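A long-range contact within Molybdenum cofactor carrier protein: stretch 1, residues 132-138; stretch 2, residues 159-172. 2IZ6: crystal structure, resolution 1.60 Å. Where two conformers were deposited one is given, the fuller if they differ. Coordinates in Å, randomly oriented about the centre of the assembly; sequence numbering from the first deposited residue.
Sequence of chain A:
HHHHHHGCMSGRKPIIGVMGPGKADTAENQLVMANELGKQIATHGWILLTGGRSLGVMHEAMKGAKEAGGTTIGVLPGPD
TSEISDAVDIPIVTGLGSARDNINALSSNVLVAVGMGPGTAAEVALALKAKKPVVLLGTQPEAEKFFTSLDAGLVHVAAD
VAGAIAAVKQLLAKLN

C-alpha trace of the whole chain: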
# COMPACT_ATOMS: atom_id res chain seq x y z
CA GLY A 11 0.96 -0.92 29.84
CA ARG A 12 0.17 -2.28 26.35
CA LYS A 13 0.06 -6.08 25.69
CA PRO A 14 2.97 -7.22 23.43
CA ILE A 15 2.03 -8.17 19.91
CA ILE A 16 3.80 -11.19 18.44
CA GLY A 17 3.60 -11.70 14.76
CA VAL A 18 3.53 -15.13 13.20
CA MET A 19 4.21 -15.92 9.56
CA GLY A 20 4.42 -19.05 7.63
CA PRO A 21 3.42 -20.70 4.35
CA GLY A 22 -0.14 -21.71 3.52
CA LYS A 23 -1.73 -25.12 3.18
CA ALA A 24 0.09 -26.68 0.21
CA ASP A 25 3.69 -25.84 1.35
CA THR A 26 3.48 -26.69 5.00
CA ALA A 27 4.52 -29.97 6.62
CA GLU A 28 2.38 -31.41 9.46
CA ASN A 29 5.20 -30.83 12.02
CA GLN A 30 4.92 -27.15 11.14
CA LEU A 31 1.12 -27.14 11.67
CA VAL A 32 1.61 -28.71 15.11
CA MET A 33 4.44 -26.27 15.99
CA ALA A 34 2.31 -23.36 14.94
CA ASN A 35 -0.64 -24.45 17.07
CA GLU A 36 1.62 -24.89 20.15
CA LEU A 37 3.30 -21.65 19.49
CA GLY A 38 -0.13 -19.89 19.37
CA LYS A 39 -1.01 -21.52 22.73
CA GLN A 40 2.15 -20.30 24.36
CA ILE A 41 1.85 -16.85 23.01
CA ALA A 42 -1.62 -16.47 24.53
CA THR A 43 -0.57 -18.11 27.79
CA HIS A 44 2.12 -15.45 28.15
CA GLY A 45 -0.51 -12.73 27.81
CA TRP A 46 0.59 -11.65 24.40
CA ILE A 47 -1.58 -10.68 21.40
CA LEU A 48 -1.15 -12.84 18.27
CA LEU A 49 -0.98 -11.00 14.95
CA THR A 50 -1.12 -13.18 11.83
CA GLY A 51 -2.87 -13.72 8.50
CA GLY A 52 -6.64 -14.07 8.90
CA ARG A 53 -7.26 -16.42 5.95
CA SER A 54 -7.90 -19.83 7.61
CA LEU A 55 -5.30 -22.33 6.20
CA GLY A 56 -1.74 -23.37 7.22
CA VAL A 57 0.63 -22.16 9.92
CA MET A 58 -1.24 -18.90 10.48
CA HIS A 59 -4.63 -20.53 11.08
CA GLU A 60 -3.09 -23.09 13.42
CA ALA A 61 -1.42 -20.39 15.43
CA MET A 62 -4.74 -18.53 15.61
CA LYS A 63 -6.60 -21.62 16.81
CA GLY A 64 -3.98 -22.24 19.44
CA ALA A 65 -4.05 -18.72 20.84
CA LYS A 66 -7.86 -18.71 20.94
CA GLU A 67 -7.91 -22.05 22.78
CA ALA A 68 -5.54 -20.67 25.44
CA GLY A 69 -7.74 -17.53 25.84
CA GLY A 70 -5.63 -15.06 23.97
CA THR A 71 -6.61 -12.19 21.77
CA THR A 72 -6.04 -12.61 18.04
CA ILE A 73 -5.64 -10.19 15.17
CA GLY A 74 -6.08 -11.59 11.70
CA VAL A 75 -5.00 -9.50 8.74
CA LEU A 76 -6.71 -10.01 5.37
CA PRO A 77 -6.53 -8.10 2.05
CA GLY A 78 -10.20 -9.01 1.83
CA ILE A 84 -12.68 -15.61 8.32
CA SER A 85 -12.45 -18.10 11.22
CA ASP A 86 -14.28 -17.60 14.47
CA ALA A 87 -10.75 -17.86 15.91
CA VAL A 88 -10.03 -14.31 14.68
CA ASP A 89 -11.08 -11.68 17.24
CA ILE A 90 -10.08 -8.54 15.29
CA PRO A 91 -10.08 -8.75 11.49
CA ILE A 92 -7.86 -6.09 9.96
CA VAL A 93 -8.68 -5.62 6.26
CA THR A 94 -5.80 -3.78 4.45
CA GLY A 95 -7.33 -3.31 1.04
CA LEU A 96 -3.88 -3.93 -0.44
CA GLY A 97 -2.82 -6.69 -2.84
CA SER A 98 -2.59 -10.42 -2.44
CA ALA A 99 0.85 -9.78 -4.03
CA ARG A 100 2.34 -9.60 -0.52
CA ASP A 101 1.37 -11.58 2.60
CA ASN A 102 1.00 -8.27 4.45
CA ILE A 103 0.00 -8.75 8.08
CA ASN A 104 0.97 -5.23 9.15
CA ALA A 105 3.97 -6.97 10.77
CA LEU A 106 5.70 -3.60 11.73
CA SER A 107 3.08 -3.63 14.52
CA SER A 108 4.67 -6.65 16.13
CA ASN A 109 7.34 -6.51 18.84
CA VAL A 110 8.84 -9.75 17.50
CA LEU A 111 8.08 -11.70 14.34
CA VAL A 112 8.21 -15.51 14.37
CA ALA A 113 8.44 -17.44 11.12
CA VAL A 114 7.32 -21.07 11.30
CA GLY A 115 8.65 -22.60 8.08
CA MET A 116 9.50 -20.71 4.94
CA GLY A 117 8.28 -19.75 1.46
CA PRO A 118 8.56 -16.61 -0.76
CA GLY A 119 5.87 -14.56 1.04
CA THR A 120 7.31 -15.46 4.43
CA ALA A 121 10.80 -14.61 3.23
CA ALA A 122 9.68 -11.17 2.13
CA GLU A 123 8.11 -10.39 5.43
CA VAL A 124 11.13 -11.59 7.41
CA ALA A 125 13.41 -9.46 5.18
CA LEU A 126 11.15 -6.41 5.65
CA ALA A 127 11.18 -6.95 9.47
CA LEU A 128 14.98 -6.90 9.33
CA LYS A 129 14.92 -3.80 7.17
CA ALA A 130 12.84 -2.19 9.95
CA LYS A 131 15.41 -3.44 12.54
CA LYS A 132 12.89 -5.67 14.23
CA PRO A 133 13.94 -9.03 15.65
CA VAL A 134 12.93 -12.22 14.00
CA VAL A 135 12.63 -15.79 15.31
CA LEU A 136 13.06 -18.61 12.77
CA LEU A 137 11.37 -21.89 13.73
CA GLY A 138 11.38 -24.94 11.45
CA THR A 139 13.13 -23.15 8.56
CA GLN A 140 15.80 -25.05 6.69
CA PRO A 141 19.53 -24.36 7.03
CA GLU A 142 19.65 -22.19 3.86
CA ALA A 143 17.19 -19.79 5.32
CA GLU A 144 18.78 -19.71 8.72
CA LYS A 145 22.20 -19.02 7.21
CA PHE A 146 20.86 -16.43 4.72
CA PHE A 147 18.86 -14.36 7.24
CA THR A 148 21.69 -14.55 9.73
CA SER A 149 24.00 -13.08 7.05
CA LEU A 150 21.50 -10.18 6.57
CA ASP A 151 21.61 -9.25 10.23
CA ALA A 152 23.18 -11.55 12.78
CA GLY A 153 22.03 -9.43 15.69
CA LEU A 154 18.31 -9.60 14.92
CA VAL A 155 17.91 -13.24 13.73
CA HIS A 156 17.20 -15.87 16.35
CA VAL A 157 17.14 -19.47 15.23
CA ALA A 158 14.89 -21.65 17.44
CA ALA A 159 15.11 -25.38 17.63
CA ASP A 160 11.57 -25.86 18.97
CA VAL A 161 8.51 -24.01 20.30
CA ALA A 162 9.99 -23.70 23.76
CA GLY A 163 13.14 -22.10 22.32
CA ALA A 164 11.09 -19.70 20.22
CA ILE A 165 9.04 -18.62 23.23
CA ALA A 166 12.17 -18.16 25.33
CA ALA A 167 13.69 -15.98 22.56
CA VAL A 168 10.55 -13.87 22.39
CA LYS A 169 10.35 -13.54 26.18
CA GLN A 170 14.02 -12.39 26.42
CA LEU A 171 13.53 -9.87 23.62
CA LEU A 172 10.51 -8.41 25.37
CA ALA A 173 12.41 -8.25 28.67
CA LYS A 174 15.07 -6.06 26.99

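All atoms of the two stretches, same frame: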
# COMPACT_ATOMS: atom_id res chain seq x y z
N LYS A 132 13.69 -4.95 13.29
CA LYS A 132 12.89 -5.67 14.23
C LYS A 132 13.47 -7.08 14.31
O LYS A 132 13.94 -7.66 13.28
CB LYS A 132 11.42 -5.75 13.76
CG LYS A 132 10.65 -4.40 13.90
CD LYS A 132 9.17 -4.69 14.35
CE LYS A 132 8.49 -3.54 14.96
NZ LYS A 132 8.84 -3.44 16.37
N PRO A 133 13.46 -7.67 15.51
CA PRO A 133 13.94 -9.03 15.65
C PRO A 133 13.03 -10.10 15.10
O PRO A 133 11.82 -9.96 15.12
CB PRO A 133 14.04 -9.24 17.15
CG PRO A 133 13.03 -8.33 17.67
CD PRO A 133 12.85 -7.20 16.74
N VAL A 134 13.66 -11.11 14.58
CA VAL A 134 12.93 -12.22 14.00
C VAL A 134 13.38 -13.59 14.59
O VAL A 134 14.57 -13.87 14.76
CB VAL A 134 13.07 -12.23 12.44
CG1 VAL A 134 12.31 -13.41 11.83
CG2 VAL A 134 12.57 -10.95 11.78
N VAL A 135 12.40 -14.42 14.88
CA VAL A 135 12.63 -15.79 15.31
C VAL A 135 12.27 -16.83 14.24
O VAL A 135 11.18 -16.77 13.71
CB VAL A 135 11.88 -16.10 16.63
CG1 VAL A 135 12.17 -17.51 17.09
CG2 VAL A 135 12.27 -15.16 17.74
N LEU A 136 13.25 -17.64 13.82
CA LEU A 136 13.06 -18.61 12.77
C LEU A 136 12.91 -19.98 13.37
O LEU A 136 13.86 -20.53 13.93
CB LEU A 136 14.27 -18.58 11.82
CG LEU A 136 14.58 -17.26 11.13
CD1 LEU A 136 15.83 -17.45 10.19
CD2 LEU A 136 13.40 -16.72 10.37
N LEU A 137 11.73 -20.57 13.18
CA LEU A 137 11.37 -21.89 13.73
C LEU A 137 10.99 -22.81 12.56
O LEU A 137 10.13 -22.50 11.76
CB LEU A 137 10.22 -21.80 14.73
CG LEU A 137 9.65 -23.13 15.28
CD1 LEU A 137 10.74 -23.82 16.05
CD2 LEU A 137 8.40 -22.84 16.16
N GLY A 138 11.68 -23.92 12.47
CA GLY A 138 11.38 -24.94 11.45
C GLY A 138 11.68 -24.51 10.03
O GLY A 138 11.04 -24.98 9.08
N ALA A 159 15.16 -23.97 17.91
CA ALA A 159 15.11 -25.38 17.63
C ALA A 159 13.74 -26.02 17.85
O ALA A 159 13.45 -27.10 17.30
CB ALA A 159 16.15 -26.11 18.47
N ASP A 160 12.93 -25.41 18.69
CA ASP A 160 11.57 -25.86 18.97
C ASP A 160 10.73 -24.72 19.53
O ASP A 160 11.23 -23.59 19.69
CB ASP A 160 11.59 -27.04 19.98
CG ASP A 160 12.39 -26.72 21.26
OD1 ASP A 160 12.82 -27.70 21.95
OD2 ASP A 160 12.59 -25.54 21.67
N VAL A 161 9.46 -25.01 19.84
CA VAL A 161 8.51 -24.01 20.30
C VAL A 161 9.00 -23.42 21.60
O VAL A 161 9.04 -22.21 21.78
CB VAL A 161 7.07 -24.52 20.46
CG1 VAL A 161 6.21 -23.53 21.22
CG2 VAL A 161 6.54 -24.81 19.14
N ALA A 162 9.40 -24.27 22.54
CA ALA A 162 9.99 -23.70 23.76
C ALA A 162 11.12 -22.68 23.53
O ALA A 162 11.14 -21.64 24.17
CB ALA A 162 10.52 -24.82 24.68
N GLY A 163 12.04 -22.98 22.62
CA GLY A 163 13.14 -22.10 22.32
C GLY A 163 12.68 -20.80 21.71
O GLY A 163 13.21 -19.71 22.05
N ALA A 164 11.71 -20.89 20.83
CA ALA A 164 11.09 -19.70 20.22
C ALA A 164 10.46 -18.79 21.25
O ALA A 164 10.68 -17.58 21.26
CB ALA A 164 10.08 -20.15 19.10
N ILE A 165 9.68 -19.36 22.17
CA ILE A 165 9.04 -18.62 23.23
C ILE A 165 10.07 -17.96 24.15
O ILE A 165 9.96 -16.83 24.54
CB ILE A 165 8.02 -19.51 23.98
CG1 ILE A 165 6.85 -19.91 23.06
CG2 ILE A 165 7.55 -18.85 25.31
CD1 ILE A 165 5.90 -18.71 22.69
N ALA A 166 11.11 -18.71 24.51
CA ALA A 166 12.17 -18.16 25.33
C ALA A 166 12.84 -17.01 24.65
O ALA A 166 13.15 -16.03 25.32
CB ALA A 166 13.20 -19.27 25.66
N ALA A 167 13.07 -17.10 23.33
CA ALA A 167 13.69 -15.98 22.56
C ALA A 167 12.79 -14.74 22.60
O ALA A 167 13.25 -13.63 22.88
CB ALA A 167 13.99 -16.40 21.15
N VAL A 168 11.50 -14.94 22.35
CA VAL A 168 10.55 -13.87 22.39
C VAL A 168 10.56 -13.22 23.81
O VAL A 168 10.57 -12.03 23.95
CB VAL A 168 9.14 -14.31 22.01
CG1 VAL A 168 8.12 -13.15 22.17
CG2 VAL A 168 9.10 -14.83 20.54
N LYS A 169 10.45 -14.04 24.83
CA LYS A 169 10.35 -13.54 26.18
C LYS A 169 11.58 -12.69 26.52
O LYS A 169 11.45 -11.61 27.11
CB LYS A 169 10.20 -14.73 27.17
CG LYS A 169 9.80 -14.42 28.55
CD LYS A 169 9.48 -15.75 29.35
CE LYS A 169 9.36 -15.52 30.82
NZ LYS A 169 9.09 -16.89 31.47
N GLN A 170 12.77 -13.11 26.11
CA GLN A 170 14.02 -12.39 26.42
C GLN A 170 14.06 -11.04 25.69
O GLN A 170 14.45 -10.00 26.24
CB GLN A 170 15.21 -13.26 25.95
CG GLN A 170 16.60 -12.73 26.18
CD GLN A 170 17.68 -13.74 25.68
OE1 GLN A 170 17.34 -14.80 25.11
NE2 GLN A 170 18.96 -13.43 25.92
N LEU A 171 13.68 -11.06 24.43
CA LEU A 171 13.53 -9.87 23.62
C LEU A 171 12.58 -8.88 24.28
O LEU A 171 12.91 -7.68 24.48
CB LEU A 171 13.12 -10.23 22.20
CG LEU A 171 14.22 -10.95 21.42
CD1 LEU A 171 13.64 -11.65 20.24
CD2 LEU A 171 15.35 -10.02 20.96
N LEU A 172 11.44 -9.34 24.75
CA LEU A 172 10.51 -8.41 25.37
C LEU A 172 11.05 -7.85 26.67
O LEU A 172 10.78 -6.71 27.00
CB LEU A 172 9.19 -9.08 25.64
CG LEU A 172 8.39 -9.47 24.40
CD1 LEU A 172 7.14 -10.31 24.83
CD2 LEU A 172 7.96 -8.31 23.46

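The packing of a helix against a β-strand illustrates how a helix and a strand can be joined by apolar contact, with no hydrogen bond between them. In the molybdenum cofactor carrier protein, strand 134-137 and helix 161-172 run almost exactly antiparallel, at 176°, with their axes 9.0 Å apart at closest approach.

The polar interactions lie within the second stretch. Successive i to i+4 bonds hold the helix, and Asp-160 caps its N-terminus: OD2 accepts from Gly-163 N at 2.8 Å, satisfying an amide that has no preceding turn to bond to.

The contact itself is hydrophobic and follows the alternation of the strand. Val-134 and Leu-136 point away from the helix, whereas Val-135 points toward it and sits at the centre of the packing. Its CG1 lies 3.9 Å from Ala-164 CB, and its CG2 lies 4.0 Å from Ala-167 CB and 4.2 Å from Val-168 CG2. Where Val-135 faces the single methyl of Ala-164, Val-135 CA and Ala-164 CA are 6.5 Å apart. Pro-133 CB meets Leu-171 CD1 at 3.9 Å. Leu-137 starts sideways, but its end reaches the start of the helix, placing CD1 3.6 Å from Asp-160 C and CD2 4.0 Å from Val-161 CG2.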